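Local coordinates for polyketide synthase PksR (Bacillus subtilis, PDB 4U3V), which takes part in making the antibiotic polyketide bacillaene, this piece being its double-hotdog enoyl-isomerase domain, at residues V30-T36 against T94-K100; L149-I155 against I174-D180; C247-T252 against F263-N269. All blocks are in the same frame, centred on the assembly; numbering follows the deposited sequence.

How the contacts relate
In the double hotdog, contacts 1 and 3 are antiparallel strand pairings. Contact 1 belongs to the N-terminal hotdog, contacts 2 and 3 to the C-terminal one, and contact 1 lies across the centre of the chain from the others. Contact 3 is largely buried: six backbone bonds, with branched aliphatic side chains on the face turned to helix 205-219. Contacts 1 and 2 each bring in an outermost strand. Contact 1 is partly buried, with a polar face of glutamines, threonines and a glutamate; contact 2, at the surface, relies on two antiparallel bridges, waters and lysine and arginine side chains. Contacts 2 and 3 meet where Y178 CE2 packs 3.8 Å from W248 CZ3.

Contact 1 of 3, residues V30-T36 against T94-K100; sequences VIQDQFT and TIELQAK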
loop_
_atom_site.group_PDB
_atom_site.type_symbol
_atom_site.label_atom_id
_atom_site.label_comp_id
_atom_site.label_asym_id
_atom_site.label_seq_id
_atom_site.Cartn_x
_atom_site.Cartn_y
_atom_site.Cartn_z
ATOM N N VAL A 30 11.898 -19.156 -2.801
ATOM C CA VAL A 30 11.177 -18.174 -2.015
ATOM C C VAL A 30 10.717 -16.986 -2.881
ATOM O O VAL A 30 11.365 -16.617 -3.884
ATOM C CB VAL A 30 12.035 -17.715 -0.823
ATOM C CG1 VAL A 30 13.199 -16.875 -1.303
ATOM C CG2 VAL A 30 11.203 -16.959 0.191
ATOM N N ILE A 31 9.618 -16.352 -2.466
ATOM C CA ILE A 31 9.215 -15.077 -3.057
ATOM C C ILE A 31 10.290 -14.001 -2.779
ATOM O O ILE A 31 10.804 -13.875 -1.658
ATOM C CB ILE A 31 7.861 -14.627 -2.452
ATOM C CG1 ILE A 31 6.732 -15.551 -2.927
ATOM C CG2 ILE A 31 7.576 -13.169 -2.777
ATOM C CD1 ILE A 31 6.606 -15.691 -4.442
ATOM N N GLN A 32 10.689 -13.285 -3.826
ATOM C CA GLN A 32 11.851 -12.404 -3.728
ATOM C C GLN A 32 11.785 -11.355 -4.785
ATOM O O GLN A 32 11.234 -11.586 -5.886
ATOM C CB GLN A 32 13.178 -13.182 -3.840
ATOM C CG GLN A 32 13.288 -14.054 -5.065
ATOM C CD GLN A 32 14.441 -15.054 -4.955
ATOM O OE1 GLN A 32 15.607 -14.668 -5.092
ATOM N NE2 GLN A 32 14.124 -16.314 -4.607
ATOM N N ASP A 33 12.394 -10.208 -4.491
ATOM C CA ASP A 33 12.476 -9.133 -5.481
ATOM C C ASP A 33 13.785 -8.364 -5.175
ATOM O O ASP A 33 14.426 -8.577 -4.148
ATOM C CB ASP A 33 11.226 -8.199 -5.384
ATOM C CG ASP A 33 10.958 -7.388 -6.683
ATOM O OD1 ASP A 33 11.810 -7.363 -7.608
ATOM O OD2 ASP A 33 9.878 -6.752 -6.795
ATOM N N GLN A 34 14.158 -7.463 -6.070
ATOM C CA GLN A 34 15.395 -6.684 -5.896
ATOM C C GLN A 34 15.105 -5.284 -6.397
ATOM O O GLN A 34 14.428 -5.099 -7.406
ATOM C CB GLN A 34 16.542 -7.223 -6.760
ATOM C CG GLN A 34 17.027 -8.605 -6.431
ATOM C CD GLN A 34 18.405 -8.840 -7.026
ATOM O OE1 GLN A 34 18.796 -8.180 -7.985
ATOM N NE2 GLN A 34 19.131 -9.776 -6.452
ATOM N N PHE A 35 15.680 -4.299 -5.715
ATOM C CA PHE A 35 15.434 -2.887 -6.070
ATOM C C PHE A 35 16.775 -2.176 -6.160
ATOM O O PHE A 35 17.608 -2.286 -5.263
ATOM C CB PHE A 35 14.571 -2.200 -5.010
ATOM C CG PHE A 35 13.186 -2.732 -4.960
ATOM C CD1 PHE A 35 12.240 -2.258 -5.852
ATOM C CD2 PHE A 35 12.872 -3.820 -4.146
ATOM C CE1 PHE A 35 10.934 -2.791 -5.866
ATOM C CE2 PHE A 35 11.577 -4.354 -4.168
ATOM C CZ PHE A 35 10.623 -3.853 -5.034
ATOM N N THR A 36 16.977 -1.460 -7.254
ATOM C CA THR A 36 18.291 -0.821 -7.486
ATOM C C THR A 36 18.176 0.719 -7.397
ATOM O O THR A 36 17.117 1.304 -7.616
ATOM C CB THR A 36 18.856 -1.262 -8.845
ATOM O OG1 THR A 36 20.230 -0.849 -8.951
ATOM C CG2 THR A 36 18.066 -0.673 -9.981
ATOM N N THR A 94 22.063 -2.411 -4.761
ATOM C CA THR A 94 20.878 -3.180 -5.111
ATOM C C THR A 94 20.495 -3.954 -3.877
ATOM O O THR A 94 21.332 -4.655 -3.313
ATOM C CB THR A 94 21.149 -4.155 -6.290
ATOM O OG1 THR A 94 21.448 -3.412 -7.483
ATOM C CG2 THR A 94 19.890 -5.011 -6.571
ATOM N N ILE A 95 19.263 -3.748 -3.384
ATOM C CA ILE A 95 18.785 -4.433 -2.189
ATOM C C ILE A 95 17.868 -5.600 -2.537
ATOM O O ILE A 95 16.899 -5.414 -3.260
ATOM C CB ILE A 95 17.940 -3.494 -1.310
ATOM C CG1 ILE A 95 18.722 -2.222 -0.960
ATOM C CG2 ILE A 95 17.421 -4.243 -0.082
ATOM C CD1 ILE A 95 20.174 -2.459 -0.636
ATOM N N GLU A 96 18.127 -6.764 -1.930
ATOM C CA GLU A 96 17.304 -7.951 -2.138
ATOM C C GLU A 96 16.286 -7.983 -1.011
ATOM O O GLU A 96 16.636 -7.745 0.144
ATOM C CB GLU A 96 18.173 -9.218 -2.018
ATOM C CG GLU A 96 19.320 -9.380 -3.001
ATOM C CD GLU A 96 20.196 -10.588 -2.631
ATOM O OE1 GLU A 96 19.743 -11.737 -2.806
ATOM O OE2 GLU A 96 21.278 -10.384 -2.045
ATOM N N LEU A 97 15.035 -8.308 -1.345
ATOM C CA LEU A 97 14.008 -8.608 -0.385
ATOM C C LEU A 97 13.473 -10.028 -0.568
ATOM O O LEU A 97 13.363 -10.504 -1.672
ATOM C CB LEU A 97 12.829 -7.648 -0.542
ATOM C CG LEU A 97 13.013 -6.283 0.112
ATOM C CD1 LEU A 97 13.952 -5.468 -0.751
ATOM C CD2 LEU A 97 11.650 -5.622 0.274
ATOM N N GLN A 98 13.147 -10.697 0.536
ATOM C CA GLN A 98 12.528 -12.018 0.466
ATOM C C GLN A 98 11.364 -12.000 1.442
ATOM O O GLN A 98 11.439 -11.347 2.496
ATOM C CB GLN A 98 13.533 -13.117 0.885
ATOM C CG GLN A 98 14.557 -13.430 -0.205
ATOM C CD GLN A 98 15.496 -14.591 0.124
ATOM O OE1 GLN A 98 15.438 -15.176 1.203
ATOM N NE2 GLN A 98 16.437 -14.847 -0.775
ATOM N N ALA A 99 10.349 -12.813 1.173
ATOM C CA ALA A 99 9.167 -12.870 2.050
ATOM C C ALA A 99 9.063 -14.303 2.485
ATOM O O ALA A 99 8.810 -15.155 1.651
ATOM C CB ALA A 99 7.910 -12.474 1.300
ATOM N N LYS A 100 9.450 -14.558 3.726
ATOM C CA LYS A 100 9.662 -15.922 4.245
ATOM C C LYS A 100 8.561 -16.258 5.240
ATOM O O LYS A 100 8.335 -15.491 6.184
ATOM C CB LYS A 100 11.001 -15.993 4.950
ATOM C CG LYS A 100 12.180 -15.744 4.010
ATOM C CD LYS A 100 13.325 -14.994 4.682
ATOM C CE LYS A 100 14.475 -14.761 3.703
ATOM N NZ LYS A 100 15.681 -14.132 4.316
HETATM O O HOH W 1 8.155 -17.301 0.090
HETATM O O HOH W 2 17.245 -13.277 -2.520
#
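T94 faces T36 through its hydroxyl, the two OG1 atoms 3.2 Å apart with either able to donate. The T94 CG2 methyl, anti to the backbone N (chi1 -65° for OG1), sits beside Q34, 3.6 Å from Q34 OE1. I95 follows with a reciprocal backbone pair to F35, and its own side chain turns off toward I87, P117 and Y114. E96 runs alongside Q34, both chains extended and pointing the same way, with Q34 NE2 3.5 Å from E96 CG; the amide and carboxylate planes stand 67° apart, and the carboxylate forms its salt bridge with R115. In the N-terminal hotdog this pairing adds outermost strand 31-36 to the sheet that wraps helix 56-69. L97 lies on the helix face: its CD1 touches the edge of the F35 ring, 3.9 Å from F35 CD2, while its N donates almost straight to D33 O at 2.9 Å. D33 sends OD2 to Y201 and H199. Q98 crosses V30 at about a right angle, its amide carbon CD 3.5 Å from V30 CG1. A99 N donates to I31 O, and one water joins A99 O to I31 N. K100 brings its CG near V30 CG2.

Contact 2 of 3, residues L149-I155 against I174-D180; sequences LTKLHHI and ITHLYRD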
loop_
_atom_site.group_PDB
_atom_site.type_symbol
_atom_site.label_atom_id
_atom_site.label_comp_id
_atom_site.label_asym_id
_atom_site.label_seq_id
_atom_site.Cartn_x
_atom_site.Cartn_y
_atom_site.Cartn_z
ATOM N N LEU A 149 -19.683 14.836 -1.322
ATOM C CA LEU A 149 -18.309 15.293 -1.077
ATOM C C LEU A 149 -17.975 16.507 -1.931
ATOM O O LEU A 149 -18.720 16.848 -2.846
ATOM C CB LEU A 149 -17.306 14.135 -1.362
ATOM C CG LEU A 149 -17.642 12.855 -0.595
ATOM C CD1 LEU A 149 -16.719 11.729 -1.029
ATOM C CD2 LEU A 149 -17.493 13.107 0.901
ATOM N N THR A 150 -16.901 17.209 -1.582
ATOM C CA THR A 150 -16.445 18.369 -2.335
ATOM C C THR A 150 -15.325 17.949 -3.276
ATOM O O THR A 150 -14.272 17.469 -2.832
ATOM C CB THR A 150 -15.928 19.484 -1.398
ATOM O OG1 THR A 150 -16.969 19.889 -0.502
ATOM C CG2 THR A 150 -15.451 20.691 -2.187
ATOM N N LYS A 151 -15.535 18.161 -4.572
ATOM C CA LYS A 151 -14.464 17.960 -5.562
ATOM C C LYS A 151 -13.291 18.906 -5.347
ATOM O O LYS A 151 -13.462 20.109 -5.118
ATOM C CB LYS A 151 -15.000 18.114 -6.990
ATOM C CG LYS A 151 -13.958 17.829 -8.054
ATOM C CD LYS A 151 -14.544 17.987 -9.455
ATOM C CE LYS A 151 -13.618 17.410 -10.508
ATOM N NZ LYS A 151 -13.355 15.979 -10.215
ATOM N N LEU A 152 -12.082 18.355 -5.391
ATOM C CA LEU A 152 -10.863 19.134 -5.221
ATOM C C LEU A 152 -10.236 19.390 -6.591
ATOM O O LEU A 152 -10.456 18.635 -7.527
ATOM C CB LEU A 152 -9.849 18.376 -4.351
ATOM C CG LEU A 152 -10.437 17.945 -3.002
ATOM C CD1 LEU A 152 -9.335 17.266 -2.190
ATOM C CD2 LEU A 152 -10.967 19.158 -2.252
ATOM N N HIS A 153 -9.521 20.496 -6.697
ATOM C CA HIS A 153 -8.878 20.911 -7.940
ATOM C C HIS A 153 -7.407 21.071 -7.669
ATOM O O HIS A 153 -6.970 21.009 -6.515
ATOM C CB HIS A 153 -9.470 22.251 -8.390
ATOM C CG HIS A 153 -10.963 22.206 -8.588
ATOM N ND1 HIS A 153 -11.529 21.636 -9.673
ATOM C CD2 HIS A 153 -12.008 22.546 -7.732
ATOM C CE1 HIS A 153 -12.867 21.642 -9.534
ATOM N NE2 HIS A 153 -13.158 22.200 -8.345
ATOM N N HIS A 154 -6.621 21.274 -8.725
ATOM C CA HIS A 154 -5.168 21.299 -8.588
ATOM C C HIS A 154 -4.684 20.059 -7.876
ATOM O O HIS A 154 -4.024 20.149 -6.831
ATOM C CB HIS A 154 -4.735 22.551 -7.842
ATOM C CG HIS A 154 -5.360 23.819 -8.381
ATOM N ND1 HIS A 154 -5.260 24.179 -9.678
ATOM C CD2 HIS A 154 -6.172 24.771 -7.771
ATOM C CE1 HIS A 154 -5.961 25.306 -9.887
ATOM N NE2 HIS A 154 -6.513 25.674 -8.717
ATOM N N ILE A 155 -4.984 18.903 -8.427
ATOM C CA ILE A 155 -4.588 17.645 -7.831
ATOM C C ILE A 155 -3.084 17.497 -7.558
ATOM O O ILE A 155 -2.718 16.739 -6.707
ATOM C CB ILE A 155 -5.109 16.466 -8.656
ATOM C CG1 ILE A 155 -6.579 16.229 -8.406
ATOM C CG2 ILE A 155 -4.369 15.210 -8.316
ATOM C CD1 ILE A 155 -7.111 16.912 -7.176
ATOM N N ILE A 174 -3.221 9.535 -9.181
ATOM C CA ILE A 174 -4.554 10.019 -8.786
ATOM C C ILE A 174 -5.061 10.979 -9.867
ATOM O O ILE A 174 -4.346 11.896 -10.261
ATOM C CB ILE A 174 -4.471 10.787 -7.480
ATOM C CG1 ILE A 174 -4.162 9.788 -6.357
ATOM C CG2 ILE A 174 -5.787 11.541 -7.200
ATOM C CD1 ILE A 174 -3.760 10.447 -5.062
ATOM N N THR A 175 -6.288 10.767 -10.330
ATOM C CA THR A 175 -6.890 11.688 -11.324
ATOM C C THR A 175 -7.998 12.577 -10.777
ATOM O O THR A 175 -8.240 13.672 -11.311
ATOM C CB THR A 175 -7.423 10.923 -12.552
ATOM O OG1 THR A 175 -8.476 10.025 -12.148
ATOM C CG2 THR A 175 -6.294 10.110 -13.173
ATOM N N HIS A 176 -8.726 12.090 -9.776
ATOM C CA HIS A 176 -9.790 12.901 -9.167
ATOM C C HIS A 176 -9.831 12.666 -7.678
ATOM O O HIS A 176 -9.609 11.546 -7.236
ATOM C CB HIS A 176 -11.144 12.508 -9.742
ATOM C CG HIS A 176 -11.227 12.608 -11.247
ATOM N ND1 HIS A 176 -10.696 11.679 -12.065
ATOM C CD2 HIS A 176 -11.872 13.535 -12.069
ATOM C CE1 HIS A 176 -10.957 12.005 -13.347
ATOM N NE2 HIS A 176 -11.682 13.139 -13.350
ATOM N N LEU A 177 -10.194 13.702 -6.923
ATOM C CA LEU A 177 -10.416 13.594 -5.461
ATOM C C LEU A 177 -11.709 14.306 -5.069
ATOM O O LEU A 177 -11.926 15.448 -5.461
ATOM C CB LEU A 177 -9.286 14.294 -4.730
ATOM C CG LEU A 177 -7.935 13.583 -4.893
ATOM C CD1 LEU A 177 -6.865 14.470 -4.309
ATOM C CD2 LEU A 177 -7.991 12.269 -4.127
ATOM N N TYR A 178 -12.466 13.695 -4.175
ATOM C CA TYR A 178 -13.623 14.342 -3.552
ATOM C C TYR A 178 -13.547 14.075 -2.052
ATOM O O TYR A 178 -13.414 12.929 -1.647
ATOM C CB TYR A 178 -14.898 13.718 -4.087
ATOM C CG TYR A 178 -14.956 13.692 -5.599
ATOM C CD1 TYR A 178 -15.703 14.643 -6.304
ATOM C CD2 TYR A 178 -14.326 12.675 -6.312
ATOM C CE1 TYR A 178 -15.771 14.597 -7.689
ATOM C CE2 TYR A 178 -14.426 12.593 -7.693
ATOM C CZ TYR A 178 -15.129 13.567 -8.380
ATOM O OH TYR A 178 -15.195 13.498 -9.769
ATOM N N ARG A 179 -13.730 15.105 -1.238
ATOM C CA ARG A 179 -13.313 15.054 0.164
ATOM C C ARG A 179 -14.372 15.603 1.087
ATOM O O ARG A 179 -15.102 16.517 0.698
ATOM C CB ARG A 179 -12.067 15.910 0.329
ATOM C CG ARG A 179 -11.412 15.826 1.707
ATOM C CD ARG A 179 -10.065 16.559 1.682
ATOM N NE ARG A 179 -10.236 18.019 1.546
ATOM C CZ ARG A 179 -9.239 18.874 1.315
ATOM N NH1 ARG A 179 -7.973 18.459 1.258
ATOM N NH2 ARG A 179 -9.492 20.177 1.189
ATOM N N ASP A 180 -14.436 15.087 2.322
ATOM C CA ASP A 180 -15.085 15.827 3.402
ATOM C C ASP A 180 -14.326 15.572 4.713
ATOM O O ASP A 180 -13.239 14.982 4.672
ATOM C CB ASP A 180 -16.595 15.480 3.535
ATOM C CG ASP A 180 -16.860 14.097 4.102
ATOM O OD1 ASP A 180 -15.905 13.398 4.462
ATOM O OD2 ASP A 180 -18.053 13.704 4.227
HETATM O O HOH W 3 -17.344 18.236 1.558
HETATM O O HOH W 4 -10.679 16.027 -8.686
#
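T150 and R179 exchange a pair of backbone hydrogen bonds, T150 N to R179 O at 3.0 Å and R179 N to T150 O at 2.9 Å; the second donor stands 40° above the carbonyl plane. L152 N adds a third bond, to L177 O, about as straight as that from T150 N. Water reinforces this short ladder twice: one molecule links T150 OG1 with R179 O, and another takes hydrogens from K151 NZ and L177 N while donating to L152 O. The lysine lies alongside Y178, pointing the same way. With CG opposite the backbone N (chi1 -176°), its CB and CG pass close to Y178 CD1 and CE1, and a late bend at chi4 brings NZ to a weak hydrogen bond with Y178 OH, 3.1 Å away. The same NZ lies in the plane of the H176 ring, 3.4 Å from CD2. T175 and H176 both face K187, a classic beta bulge in the C-terminal hotdog.

Leucine and isoleucine side chains pack beside these bonds. L152 crosses R179 at about a right angle and lays CD1 over one face of the guanidinium, 3.9 Å from CZ. L149 rests CB on Y178 CB and drives CD2 to 3.4 Å from D180 CG, whose OD1 is held by S183 and K182. Farther on, I155 CD1 meets L177 CD1 and its CG2 reaches I174. R179 NH1 donates to S217 O of helix 205-219 and forms a salt bridge with E220 just after it, so one guanidinium serves both apolar packing and polar bonding.

Contact 3 of 3, residues C247-T252 against F263-N269; sequences CWLLIT and FDVDVIN
I251 and V265 lie side by side, pointing the same way, in a non-hydrogen-bonded pair of the beta hairpin formed by strands 247-257 and 260-268 in the C-terminal hotdog. Starting at CB, the isoleucine passes 4.1 Å from D264 O. There it forks: CG2, opposite the backbone N, crosses obliquely to F263, 3.8 Å from CD1 of the ring, while CG1, beside the backbone N (chi1 -64°), settles 3.9 Å from V265 CG1 and a little farther from CG2 of the same valine. The chain then runs on extended to CD1. Beyond the hairpin the I251 side chain is received by A214 and I215 of helix 205-219, the hotdog helix, and by I184 of the neighbouring strand 183-190; F263 also packs on I215.

L249 repeats the theme at the next non-hydrogen-bonded pair, again side by side with its partner, its CD2 3.7 Å from V267 CG2. V267 in turn reaches M207 of the same helix, and C247 SG closes this face near V267 CG1. The other face carries W248, L250, T252, D264, D266 and I268. Here I268 bends its CD1 to 3.8 Å from L250 CB, and helix 142-147 covers W248, L250 and I268. The two aspartates bond outside the pair, D264 OD1 to G280 N and D266 OD1 in a salt bridge with K138 NZ.

Six backbone hydrogen bonds join the strands in reciprocal pairs, W248 with I268, L250 with D266 and T252 with D264. The bond from L250 N to D266 O, 2.9 Å long, lies in the carbonyl plane, and the one from W248 N to I268 O is nearly straight at 173°. That same I268 O sits near the plane of the indole at its edge, 4.2 Å from W248 CD1.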
loop_
_atom_site.group_PDB
_atom_site.type_symbol
_atom_site.label_atom_id
_atom_site.label_comp_id
_atom_site.label_asym_id
_atom_site.label_seq_id
_atom_site.Cartn_x
_atom_site.Cartn_y
_atom_site.Cartn_z
ATOM N N CYS A 247 -9.835 2.749 -11.275
ATOM C CA CYS A 247 -10.624 2.320 -10.163
ATOM C C CYS A 247 -10.667 3.434 -9.118
ATOM O O CYS A 247 -10.095 4.515 -9.321
ATOM C CB CYS A 247 -10.067 1.036 -9.555
ATOM S SG CYS A 247 -8.365 1.177 -8.969
ATOM N N TRP A 248 -11.500 3.208 -8.113
ATOM C CA TRP A 248 -11.761 4.215 -7.089
ATOM C C TRP A 248 -11.305 3.720 -5.734
ATOM O O TRP A 248 -11.279 2.524 -5.478
ATOM C CB TRP A 248 -13.257 4.486 -7.017
ATOM C CG TRP A 248 -13.821 5.099 -8.269
ATOM C CD1 TRP A 248 -14.224 4.432 -9.435
ATOM C CD2 TRP A 248 -14.072 6.511 -8.534
ATOM N NE1 TRP A 248 -14.657 5.323 -10.379
ATOM C CE2 TRP A 248 -14.609 6.584 -9.905
ATOM C CE3 TRP A 248 -13.859 7.689 -7.837
ATOM C CZ2 TRP A 248 -14.985 7.792 -10.490
ATOM C CZ3 TRP A 248 -14.299 8.894 -8.411
ATOM C CH2 TRP A 248 -14.840 8.941 -9.713
ATOM N N LEU A 249 -10.893 4.652 -4.872
ATOM C CA LEU A 249 -10.571 4.295 -3.461
ATOM C C LEU A 249 -11.524 5.138 -2.602
ATOM O O LEU A 249 -11.525 6.363 -2.736
ATOM C CB LEU A 249 -9.118 4.699 -3.127
ATOM C CG LEU A 249 -8.011 4.226 -4.065
ATOM C CD1 LEU A 249 -6.653 4.771 -3.581
ATOM C CD2 LEU A 249 -8.041 2.707 -4.010
ATOM N N LEU A 250 -12.243 4.498 -1.688
ATOM C CA LEU A 250 -13.105 5.218 -0.766
ATOM C C LEU A 250 -12.466 5.017 0.604
ATOM O O LEU A 250 -12.339 3.886 1.105
ATOM C CB LEU A 250 -14.525 4.624 -0.814
ATOM C CG LEU A 250 -15.489 5.143 0.261
ATOM C CD1 LEU A 250 -15.492 6.663 0.287
ATOM C CD2 LEU A 250 -16.887 4.596 0.015
ATOM N N ILE A 251 -12.011 6.122 1.189
ATOM C CA ILE A 251 -11.152 6.045 2.380
ATOM C C ILE A 251 -11.838 6.781 3.523
ATOM O O ILE A 251 -12.321 7.882 3.343
ATOM C CB ILE A 251 -9.824 6.757 2.050
ATOM C CG1 ILE A 251 -9.170 5.939 0.910
ATOM C CG2 ILE A 251 -8.970 6.913 3.317
ATOM C CD1 ILE A 251 -7.940 6.573 0.323
ATOM N N THR A 252 -11.970 6.110 4.657
ATOM C CA THR A 252 -12.651 6.679 5.821
ATOM C C THR A 252 -11.739 6.700 7.043
ATOM O O THR A 252 -11.107 5.704 7.352
ATOM C CB THR A 252 -13.918 5.867 6.110
ATOM O OG1 THR A 252 -14.781 6.016 4.971
ATOM C CG2 THR A 252 -14.643 6.432 7.321
ATOM N N PHE A 263 -7.234 4.296 9.007
ATOM C CA PHE A 263 -8.227 4.493 7.953
ATOM C C PHE A 263 -8.695 3.141 7.466
ATOM O O PHE A 263 -7.928 2.183 7.420
ATOM C CB PHE A 263 -7.576 5.254 6.747
ATOM C CG PHE A 263 -7.146 6.628 7.081
ATOM C CD1 PHE A 263 -8.020 7.690 6.891
ATOM C CD2 PHE A 263 -5.910 6.851 7.688
ATOM C CE1 PHE A 263 -7.639 8.981 7.245
ATOM C CE2 PHE A 263 -5.550 8.143 8.102
ATOM C CZ PHE A 263 -6.403 9.201 7.854
ATOM N N ASP A 264 -9.953 3.063 7.058
ATOM C CA ASP A 264 -10.400 1.962 6.206
ATOM C C ASP A 264 -10.390 2.366 4.738
ATOM O O ASP A 264 -10.670 3.514 4.384
ATOM C CB ASP A 264 -11.799 1.448 6.638
ATOM C CG ASP A 264 -11.756 0.643 7.932
ATOM O OD1 ASP A 264 -10.654 0.417 8.505
ATOM O OD2 ASP A 264 -12.855 0.253 8.420
ATOM N N VAL A 265 -10.059 1.414 3.859
ATOM C CA VAL A 265 -9.930 1.741 2.449
ATOM C C VAL A 265 -10.637 0.668 1.644
ATOM O O VAL A 265 -10.272 -0.509 1.737
ATOM C CB VAL A 265 -8.453 1.735 1.985
ATOM C CG1 VAL A 265 -8.392 2.105 0.507
ATOM C CG2 VAL A 265 -7.621 2.707 2.811
ATOM N N ASP A 266 -11.649 1.074 0.877
ATOM C CA ASP A 266 -12.282 0.147 -0.105
ATOM C C ASP A 266 -11.894 0.520 -1.527
ATOM O O ASP A 266 -12.025 1.657 -1.981
ATOM C CB ASP A 266 -13.815 0.169 0.020
ATOM C CG ASP A 266 -14.334 -0.524 1.279
ATOM O OD1 ASP A 266 -13.748 -1.527 1.730
ATOM O OD2 ASP A 266 -15.403 -0.107 1.779
ATOM N N VAL A 267 -11.419 -0.482 -2.270
ATOM C CA VAL A 267 -11.096 -0.269 -3.664
ATOM C C VAL A 267 -12.290 -0.783 -4.485
ATOM O O VAL A 267 -12.748 -1.883 -4.215
ATOM C CB VAL A 267 -9.886 -1.135 -4.081
ATOM C CG1 VAL A 267 -9.538 -0.791 -5.502
ATOM C CG2 VAL A 267 -8.690 -0.842 -3.145
ATOM N N ILE A 268 -12.774 0.050 -5.395
ATOM C CA ILE A 268 -14.036 -0.218 -6.121
ATOM C C ILE A 268 -13.784 -0.174 -7.626
ATOM O O ILE A 268 -13.032 0.666 -8.115
ATOM C CB ILE A 268 -15.098 0.827 -5.721
ATOM C CG1 ILE A 268 -15.155 0.946 -4.200
ATOM C CG2 ILE A 268 -16.464 0.520 -6.347
ATOM C CD1 ILE A 268 -15.367 2.371 -3.708
ATOM N N ASN A 269 -14.379 -1.107 -8.374
ATOM C CA ASN A 269 -14.214 -1.095 -9.822
ATOM C C ASN A 269 -15.204 -0.156 -10.504
ATOM O O ASN A 269 -15.944 0.573 -9.830
ATOM C CB ASN A 269 -14.307 -2.517 -10.394
ATOM C CG ASN A 269 -15.654 -3.163 -10.126
ATOM O OD1 ASN A 269 -16.636 -2.480 -9.816
ATOM N ND2 ASN A 269 -15.705 -4.485 -10.232
#